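Local coordinates for succinylglutamate desuccinylase (Vibrio parahaemolyticus, PDB 2BCO), which probably catalyses the zinc-dependent hydrolysis of N-succinyl-L-glutamate to succinate and L-glutamate, the last step of arginine degradation by the AST pathway, at residues L152-A157 with L216-G221; H163-V168 with H189-L194; D279-F284 with V311-H316. All coordinates share one frame; numbering follows the deposited sequence.

Contact 1: L152-A157 with L216-G221. With ZN (zinc ion), chain C.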
# COMPACT_ATOMS: atom_id res chain seq x y z
N LEU A 152 5.07 -1.87 -3.58
CA LEU A 152 3.82 -1.15 -3.68
C LEU A 152 2.72 -2.02 -3.07
O LEU A 152 2.33 -3.04 -3.63
CB LEU A 152 3.51 -0.86 -5.16
CG LEU A 152 4.21 0.29 -5.88
CD1 LEU A 152 5.65 0.42 -5.46
CD2 LEU A 152 4.13 0.05 -7.37
N ASP A 153 2.26 -1.62 -1.89
CA ASP A 153 1.20 -2.34 -1.17
C ASP A 153 -0.13 -1.65 -1.49
O ASP A 153 -0.38 -0.53 -1.04
CB ASP A 153 1.45 -2.30 0.34
CG ASP A 153 0.50 -3.21 1.09
OD1 ASP A 153 0.32 -3.04 2.31
OD2 ASP A 153 -0.06 -4.11 0.44
N LEU A 154 -1.00 -2.35 -2.22
CA LEU A 154 -2.27 -1.77 -2.65
C LEU A 154 -3.49 -1.99 -1.75
O LEU A 154 -3.92 -3.12 -1.51
CB LEU A 154 -2.58 -2.28 -4.06
CG LEU A 154 -1.35 -2.33 -4.97
CD1 LEU A 154 -1.77 -2.78 -6.39
CD2 LEU A 154 -0.66 -0.95 -5.01
N HIS A 155 -4.06 -0.88 -1.28
CA HIS A 155 -5.21 -0.89 -0.39
C HIS A 155 -6.38 -0.05 -0.95
O HIS A 155 -6.30 0.47 -2.06
CB HIS A 155 -4.80 -0.35 0.98
CG HIS A 155 -3.75 -1.18 1.66
ND1 HIS A 155 -3.97 -1.81 2.87
CD2 HIS A 155 -2.50 -1.52 1.29
CE1 HIS A 155 -2.90 -2.49 3.22
NE2 HIS A 155 -1.99 -2.34 2.27
N CYS A 156 -7.45 0.02 -0.16
CA CYS A 156 -8.64 0.81 -0.48
C CYS A 156 -9.04 1.47 0.84
O CYS A 156 -8.92 0.85 1.89
CB CYS A 156 -9.80 -0.06 -0.96
SG CYS A 156 -9.55 -0.81 -2.55
N ALA A 157 -9.51 2.71 0.78
CA ALA A 157 -9.92 3.42 1.98
C ALA A 157 -11.26 2.90 2.48
O ALA A 157 -12.05 2.36 1.70
CB ALA A 157 -10.01 4.91 1.70
N LEU A 216 5.43 2.10 -0.57
CA LEU A 216 4.26 2.91 -0.31
C LEU A 216 3.09 2.02 0.03
O LEU A 216 3.03 0.86 -0.38
CB LEU A 216 3.85 3.73 -1.54
CG LEU A 216 4.77 4.72 -2.24
CD1 LEU A 216 4.18 5.02 -3.62
CD2 LEU A 216 4.89 6.00 -1.40
N THR A 217 2.15 2.59 0.76
CA THR A 217 0.91 1.92 1.06
C THR A 217 0.01 2.83 0.22
O THR A 217 -0.04 4.04 0.46
CB THR A 217 0.53 2.03 2.53
OG1 THR A 217 1.49 1.31 3.31
CG2 THR A 217 -0.86 1.43 2.77
N MSE A 218 -0.65 2.28 -0.78
CA MSE A 218 -1.50 3.09 -1.64
C MSE A 218 -3.00 2.86 -1.42
O MSE A 218 -3.49 1.73 -1.51
CB MSE A 218 -1.12 2.84 -3.10
CG MSE A 218 0.35 3.13 -3.40
SE MSE A 218 0.94 2.71 -5.20
CE MSE A 218 0.55 4.42 -6.01
N GLU A 219 -3.73 3.94 -1.14
CA GLU A 219 -5.18 3.87 -0.93
C GLU A 219 -5.87 4.14 -2.27
O GLU A 219 -6.03 5.29 -2.69
CB GLU A 219 -5.61 4.93 0.08
CG GLU A 219 -4.86 4.91 1.41
CD GLU A 219 -5.10 3.64 2.22
OE1 GLU A 219 -6.25 3.15 2.27
OE2 GLU A 219 -4.14 3.16 2.85
N LEU A 220 -6.27 3.06 -2.94
CA LEU A 220 -6.93 3.12 -4.24
C LEU A 220 -8.44 2.98 -4.15
O LEU A 220 -8.98 1.87 -4.12
CB LEU A 220 -6.39 2.00 -5.14
CG LEU A 220 -5.01 2.14 -5.77
CD1 LEU A 220 -4.10 2.96 -4.90
CD2 LEU A 220 -4.44 0.75 -6.02
N GLY A 221 -9.13 4.11 -4.11
CA GLY A 221 -10.57 4.06 -4.04
C GLY A 221 -11.10 3.57 -2.71
O GLY A 221 -10.43 3.66 -1.68
ZN ZN C . -6.10 -1.39 3.63
O HOH W 1 1.21 -1.48 4.17
O HOH W 2 -6.93 0.88 4.49

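Contact 2: H163-V168 with H189-L194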
# COMPACT_ATOMS: atom_id res chain seq x y z
N HIS A 163 -9.56 13.28 -1.51
CA HIS A 163 -8.49 12.66 -2.28
C HIS A 163 -8.93 11.22 -2.55
O HIS A 163 -8.77 10.35 -1.68
CB HIS A 163 -7.18 12.64 -1.49
CG HIS A 163 -6.65 13.99 -1.13
ND1 HIS A 163 -6.62 15.05 -2.01
CD2 HIS A 163 -6.09 14.45 0.02
CE1 HIS A 163 -6.07 16.10 -1.43
NE2 HIS A 163 -5.74 15.76 -0.20
N TYR A 164 -9.50 10.97 -3.73
CA TYR A 164 -9.96 9.62 -4.07
C TYR A 164 -8.81 8.62 -3.95
O TYR A 164 -9.02 7.48 -3.52
CB TYR A 164 -10.54 9.60 -5.48
CG TYR A 164 -11.03 8.23 -5.91
CD1 TYR A 164 -12.20 7.69 -5.38
CD2 TYR A 164 -10.31 7.49 -6.83
CE1 TYR A 164 -12.64 6.41 -5.77
CE2 TYR A 164 -10.74 6.22 -7.23
CZ TYR A 164 -11.91 5.69 -6.70
OH TYR A 164 -12.35 4.45 -7.12
N THR A 165 -7.62 9.04 -4.35
CA THR A 165 -6.41 8.23 -4.25
C THR A 165 -5.35 9.02 -3.48
O THR A 165 -5.29 10.25 -3.58
CB THR A 165 -5.78 7.87 -5.62
OG1 THR A 165 -5.45 9.07 -6.34
CG2 THR A 165 -6.72 7.01 -6.45
N PHE A 166 -4.56 8.31 -2.69
CA PHE A 166 -3.47 8.92 -1.94
C PHE A 166 -2.55 7.81 -1.46
O PHE A 166 -2.92 6.64 -1.50
CB PHE A 166 -3.98 9.80 -0.78
CG PHE A 166 -4.54 9.05 0.40
CD1 PHE A 166 -3.71 8.67 1.45
CD2 PHE A 166 -5.91 8.83 0.51
CE1 PHE A 166 -4.24 8.07 2.61
CE2 PHE A 166 -6.45 8.23 1.67
CZ PHE A 166 -5.61 7.86 2.72
N ALA A 167 -1.35 8.17 -1.02
CA ALA A 167 -0.39 7.18 -0.58
C ALA A 167 0.32 7.60 0.70
O ALA A 167 0.33 8.78 1.06
CB ALA A 167 0.64 6.92 -1.68
N VAL A 168 0.91 6.62 1.36
CA VAL A 168 1.63 6.86 2.60
C VAL A 168 3.05 6.32 2.46
O VAL A 168 3.25 5.14 2.17
CB VAL A 168 0.94 6.17 3.79
CG1 VAL A 168 1.76 6.36 5.04
CG2 VAL A 168 -0.45 6.74 3.98
N HIS A 189 -1.22 9.61 -11.12
CA HIS A 189 -2.28 10.55 -10.79
C HIS A 189 -2.79 10.40 -9.36
O HIS A 189 -3.95 10.71 -9.08
CB HIS A 189 -3.44 10.41 -11.77
CG HIS A 189 -3.18 11.00 -13.12
ND1 HIS A 189 -1.91 11.31 -13.56
CD2 HIS A 189 -4.01 11.32 -14.14
CE1 HIS A 189 -1.97 11.79 -14.79
NE2 HIS A 189 -3.24 11.80 -15.16
N ILE A 190 -1.92 9.93 -8.47
CA ILE A 190 -2.28 9.78 -7.06
C ILE A 190 -2.35 11.21 -6.54
O ILE A 190 -1.36 11.95 -6.57
CB ILE A 190 -1.21 8.97 -6.30
CG1 ILE A 190 -1.07 7.59 -6.95
CG2 ILE A 190 -1.62 8.81 -4.84
CD1 ILE A 190 -2.32 6.69 -6.78
N GLU A 191 -3.53 11.61 -6.09
CA GLU A 191 -3.76 12.96 -5.64
C GLU A 191 -2.89 13.49 -4.51
O GLU A 191 -2.59 14.68 -4.47
CB GLU A 191 -5.24 13.12 -5.29
CG GLU A 191 -6.14 12.83 -6.49
CD GLU A 191 -7.60 12.78 -6.12
OE1 GLU A 191 -8.08 13.74 -5.48
OE2 GLU A 191 -8.28 11.79 -6.49
N ALA A 192 -2.49 12.63 -3.58
CA ALA A 192 -1.67 13.08 -2.48
C ALA A 192 -0.83 11.98 -1.85
O ALA A 192 -1.18 10.80 -1.94
CB ALA A 192 -2.55 13.71 -1.41
N VAL A 193 0.29 12.38 -1.25
CA VAL A 193 1.17 11.44 -0.56
C VAL A 193 1.45 11.97 0.84
O VAL A 193 1.84 13.12 1.01
CB VAL A 193 2.51 11.25 -1.28
CG1 VAL A 193 3.29 10.11 -0.62
CG2 VAL A 193 2.27 10.94 -2.75
N LEU A 194 1.23 11.12 1.83
CA LEU A 194 1.47 11.49 3.22
C LEU A 194 2.85 10.90 3.60
O LEU A 194 3.08 9.70 3.46
CB LEU A 194 0.38 10.89 4.12
CG LEU A 194 0.07 11.48 5.50
CD1 LEU A 194 -0.39 10.36 6.42
CD2 LEU A 194 1.29 12.18 6.09
O HOH W 3 -7.32 15.86 -4.64
O HOH W 4 -10.88 13.32 -5.71
O HOH W 5 -6.81 9.76 -8.76

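Contact 3: D279-F284 with V311-H316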
# COMPACT_ATOMS: atom_id res chain seq x y z
N ASP A 279 -19.00 8.82 12.40
CA ASP A 279 -18.09 7.74 12.03
C ASP A 279 -17.77 7.71 10.54
O ASP A 279 -16.74 7.17 10.15
CB ASP A 279 -18.67 6.39 12.47
CG ASP A 279 -18.72 6.26 13.98
OD1 ASP A 279 -17.78 6.72 14.65
OD2 ASP A 279 -19.71 5.68 14.50
N ASN A 280 -18.64 8.28 9.71
CA ASN A 280 -18.39 8.31 8.27
C ASN A 280 -17.54 9.54 7.91
O ASN A 280 -17.53 10.00 6.76
CB ASN A 280 -19.70 8.32 7.48
CG ASN A 280 -20.62 9.47 7.87
OD1 ASN A 280 -20.22 10.40 8.58
ND2 ASN A 280 -21.86 9.42 7.41
N VAL A 281 -16.84 10.07 8.91
CA VAL A 281 -15.98 11.23 8.73
C VAL A 281 -14.95 10.92 7.63
O VAL A 281 -14.32 9.87 7.63
CB VAL A 281 -15.24 11.56 10.04
CG1 VAL A 281 -14.44 10.35 10.50
CG2 VAL A 281 -14.36 12.77 9.86
N GLU A 282 -14.76 11.86 6.70
CA GLU A 282 -13.82 11.67 5.60
C GLU A 282 -12.36 11.87 5.99
O GLU A 282 -12.06 12.63 6.92
CB GLU A 282 -14.17 12.63 4.45
CG GLU A 282 -15.37 12.22 3.61
CD GLU A 282 -15.74 13.24 2.54
OE1 GLU A 282 -14.82 13.86 1.95
OE2 GLU A 282 -16.95 13.43 2.27
N ASN A 283 -11.47 11.17 5.30
CA ASN A 283 -10.04 11.34 5.54
C ASN A 283 -9.71 12.72 4.99
O ASN A 283 -10.33 13.18 4.02
CB ASN A 283 -9.21 10.28 4.81
CG ASN A 283 -8.99 9.03 5.66
OD1 ASN A 283 -8.70 9.13 6.85
ND2 ASN A 283 -9.08 7.86 5.03
N PHE A 284 -8.73 13.37 5.59
CA PHE A 284 -8.32 14.72 5.19
C PHE A 284 -9.42 15.75 5.38
O PHE A 284 -9.57 16.65 4.56
CB PHE A 284 -7.85 14.75 3.74
CG PHE A 284 -6.61 13.94 3.49
CD1 PHE A 284 -6.70 12.60 3.13
CD2 PHE A 284 -5.35 14.51 3.66
CE1 PHE A 284 -5.55 11.83 2.94
CE2 PHE A 284 -4.20 13.76 3.47
CZ PHE A 284 -4.30 12.42 3.11
N VAL A 311 -6.55 12.56 9.52
CA VAL A 311 -6.41 11.37 8.68
C VAL A 311 -6.41 10.09 9.53
O VAL A 311 -5.79 10.04 10.59
CB VAL A 311 -5.09 11.41 7.85
CG1 VAL A 311 -4.94 10.16 7.03
CG2 VAL A 311 -5.08 12.63 6.95
N PHE A 312 -7.10 9.05 9.06
CA PHE A 312 -7.16 7.77 9.80
C PHE A 312 -7.71 7.93 11.21
O PHE A 312 -7.03 7.61 12.19
CB PHE A 312 -5.76 7.14 9.90
CG PHE A 312 -5.07 6.93 8.58
CD1 PHE A 312 -3.74 7.29 8.41
CD2 PHE A 312 -5.75 6.36 7.50
CE1 PHE A 312 -3.08 7.08 7.19
CE2 PHE A 312 -5.11 6.15 6.28
CZ PHE A 312 -3.77 6.51 6.12
N PRO A 313 -8.94 8.43 11.35
CA PRO A 313 -9.49 8.57 12.71
C PRO A 313 -10.03 7.23 13.20
O PRO A 313 -10.60 6.47 12.42
CB PRO A 313 -10.63 9.58 12.53
CG PRO A 313 -10.35 10.23 11.19
CD PRO A 313 -9.79 9.11 10.37
N ASN A 314 -9.84 6.93 14.48
CA ASN A 314 -10.33 5.67 15.04
C ASN A 314 -10.54 5.83 16.54
O ASN A 314 -9.58 5.83 17.31
CB ASN A 314 -9.33 4.54 14.77
CG ASN A 314 -9.93 3.17 15.01
OD1 ASN A 314 -10.64 2.95 16.00
ND2 ASN A 314 -9.65 2.24 14.11
N ARG A 315 -11.80 5.96 16.95
CA ARG A 315 -12.15 6.14 18.36
C ARG A 315 -12.14 4.84 19.17
O ARG A 315 -12.19 4.88 20.40
CB ARG A 315 -13.54 6.78 18.46
CG ARG A 315 -14.68 5.93 17.89
CD ARG A 315 -15.94 6.76 17.73
NE ARG A 315 -17.08 5.99 17.25
CZ ARG A 315 -17.75 5.11 18.00
NH1 ARG A 315 -17.40 4.89 19.25
NH2 ARG A 315 -18.78 4.46 17.48
N HIS A 316 -12.08 3.70 18.49
CA HIS A 316 -12.06 2.41 19.17
C HIS A 316 -10.66 2.01 19.58
O HIS A 316 -10.47 1.07 20.37
CB HIS A 316 -12.68 1.35 18.27
CG HIS A 316 -14.06 1.68 17.80
ND1 HIS A 316 -14.33 2.14 16.53
CD2 HIS A 316 -15.25 1.64 18.44
CE1 HIS A 316 -15.62 2.36 16.41
NE2 HIS A 316 -16.21 2.06 17.55

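Contact 1: L152-A157 with L216-G221
Thr217 lays its CG2 methyl over one face of the His155 ring, displaced toward the rim and 3.7 Å from CD2, in a CH-pi contact. With CG anti to its carbonyl carbon (chi1 -62°), the His155 ring stands on the metal side of the sheet, ND1 2.3 Å from the zinc ion. NE2 donates to Asp153 OD1, although the modelled bond is implausibly short and its exact length is doubtful. Asp153 OD1 also receives a water that reaches Thr217 OG1, while Ser59 bonds OD2. Beyond the ring, Glu219 bends at chi2 (-65°) and swings its carboxylate back toward the neighbouring strand. There Glu219 OE1 accepts from a water 3.2 Å away that itself lies 2.6 Å from the zinc.

The other face of the two strands is apolar. Met218, present as selenomethionine, lies alongside Leu152 and Leu154, pointing the same way, with SE 4.0 Å from Leu154 CD2. Helices 179-188 and 235-245 cover this layer. The strands run parallel, their backbone bonds leading from Asp153 N to Leu216 O as far as Leu220 N to His155 O (2.7 Å). Ala157 N then bonds Gly221 O, where the chain turns a corner. His155 completes the zinc site with His63 and Glu66 at the C-terminal end of its strand, and Glu219 is the predicted active-site residue: the metal centre of a zinc carboxypeptidase-like catalytic domain.

Contact 2: H163-V168 with H189-L194
A chi1 of 59° sets Thr165 OG1 between its own backbone N and carbonyl carbon, where it accepts the N-H of Glu191 at 3.2 Å. Glu191 is extended at chi2 (172°), and this carries its carboxylate past Thr165 to His163 and Tyr164. Tyr164 N gives OE2 a weak, bent bond. OE1 lies at the edge of the His163 ring, in its plane, with the carboxylate turned almost perpendicular to the ring (86°). One water links OE1 to His163 ND1, and another joins Thr165 OG1 to His189 O. The other nitrogen of the imidazole, NE2, is held by Tyr260 OH, while Ala192 CB sits 3.9 Å above the ring plane, over its centre.

The two strands, 165-169 and 192-195, are parallel neighbours joined through helix 179-188, a beta-alpha-beta unit of the catalytic domain; His189 leaves that helix in a Schellman motif. Between the strands Ala167 is gripped twice: its N donates to Ala192 O at 2.8 Å, and its O accepts from Leu194 N in a nearly straight bond of 2.6 Å. Just before the second strand, Ile190 sends CG2 to within 3.4 Å of Phe166 CA and brings CD1 against Thr165 CB. Ala167 CB and Val193 CG1 meet on the face covered by Leu185 of the helix. On the other face Val168 CG2 packs 4.2 Å from Leu194 CB, and the Phe166 ring turns away from segment 189-194, edge-to-face with Phe284.

Contact 3: D279-F284 with V311-H316
Phe284 and Phe312, one in each segment, both adopt positive phi, unusual for residues other than glycine. Asn283 OD1 accepts the Phe312 N-H at 2.7 Å, with an angle of 169° at the hydrogen, and the two loops run nearly opposite to each other here.

Val311 serves both rings. Its CG2 methyl lies 3.7 Å from the centroid of the Phe284 ring, directly over the face in a CH-pi contact, the two side chains side by side and pointing the same way. Its CG1 methyl covers part of one face of the neighbouring Phe312 ring. Further along, Val281 CG1 touches Pro313 CG obliquely at 4.1 Å, and the carbonyl oxygens of Asp279 and Val281 are both taken by the guanidinium of Arg159.

At the far end Arg315, stretched straight from CG to NE, meets Asp279 in a salt bridge. Arg315 NE donates to the syn side of Asp279 OD1 at 2.8 Å, close to the guanidinium plane. The second arm, Arg315 NH2 to Asp279 OD2, is weak at 3.4 Å. Carboxylate and guanidinium planes lie only 18° apart, so the pair is almost flat, with His316 NE2 over one guanidinium face, toward its rim. Both Asp279 and Arg315 touch a crystal neighbour, which may influence the pose.

The chemistry thus changes along this part of the barrel-sandwich hybrid domain: at Asn283 a buried amide oxygen satisfies a backbone N-H beside the packed rings, whereas the far end is joined by an ion pair at the surface, with Asp279 exposed and Arg315 partly so, probably weakened by solvent.

Overall arrangement
Contacts 1 and 2, with centres about 9 Å apart, share a sheet: strand 214-220 of contact 1 runs antiparallel to strand 165-169 of contact 2, with probable hydrogen bonds from Glu219 N to Phe166 O (2.8 Å) and from Val168 N to Thr217 O (2.9 Å). Contact 3 belongs to the other domain, its centre about 16 Å from that of contact 2 and 17 Å from that of contact 1. It meets contact 2 through aromatic rings, with Phe166 CE1 lying 3.9 Å from Phe312 CZ. Phe166 also approaches Glu219, bringing the domain junction close to the metal centre; the nearest side-chain atom of Phe312 is about 8 Å from the zinc ion.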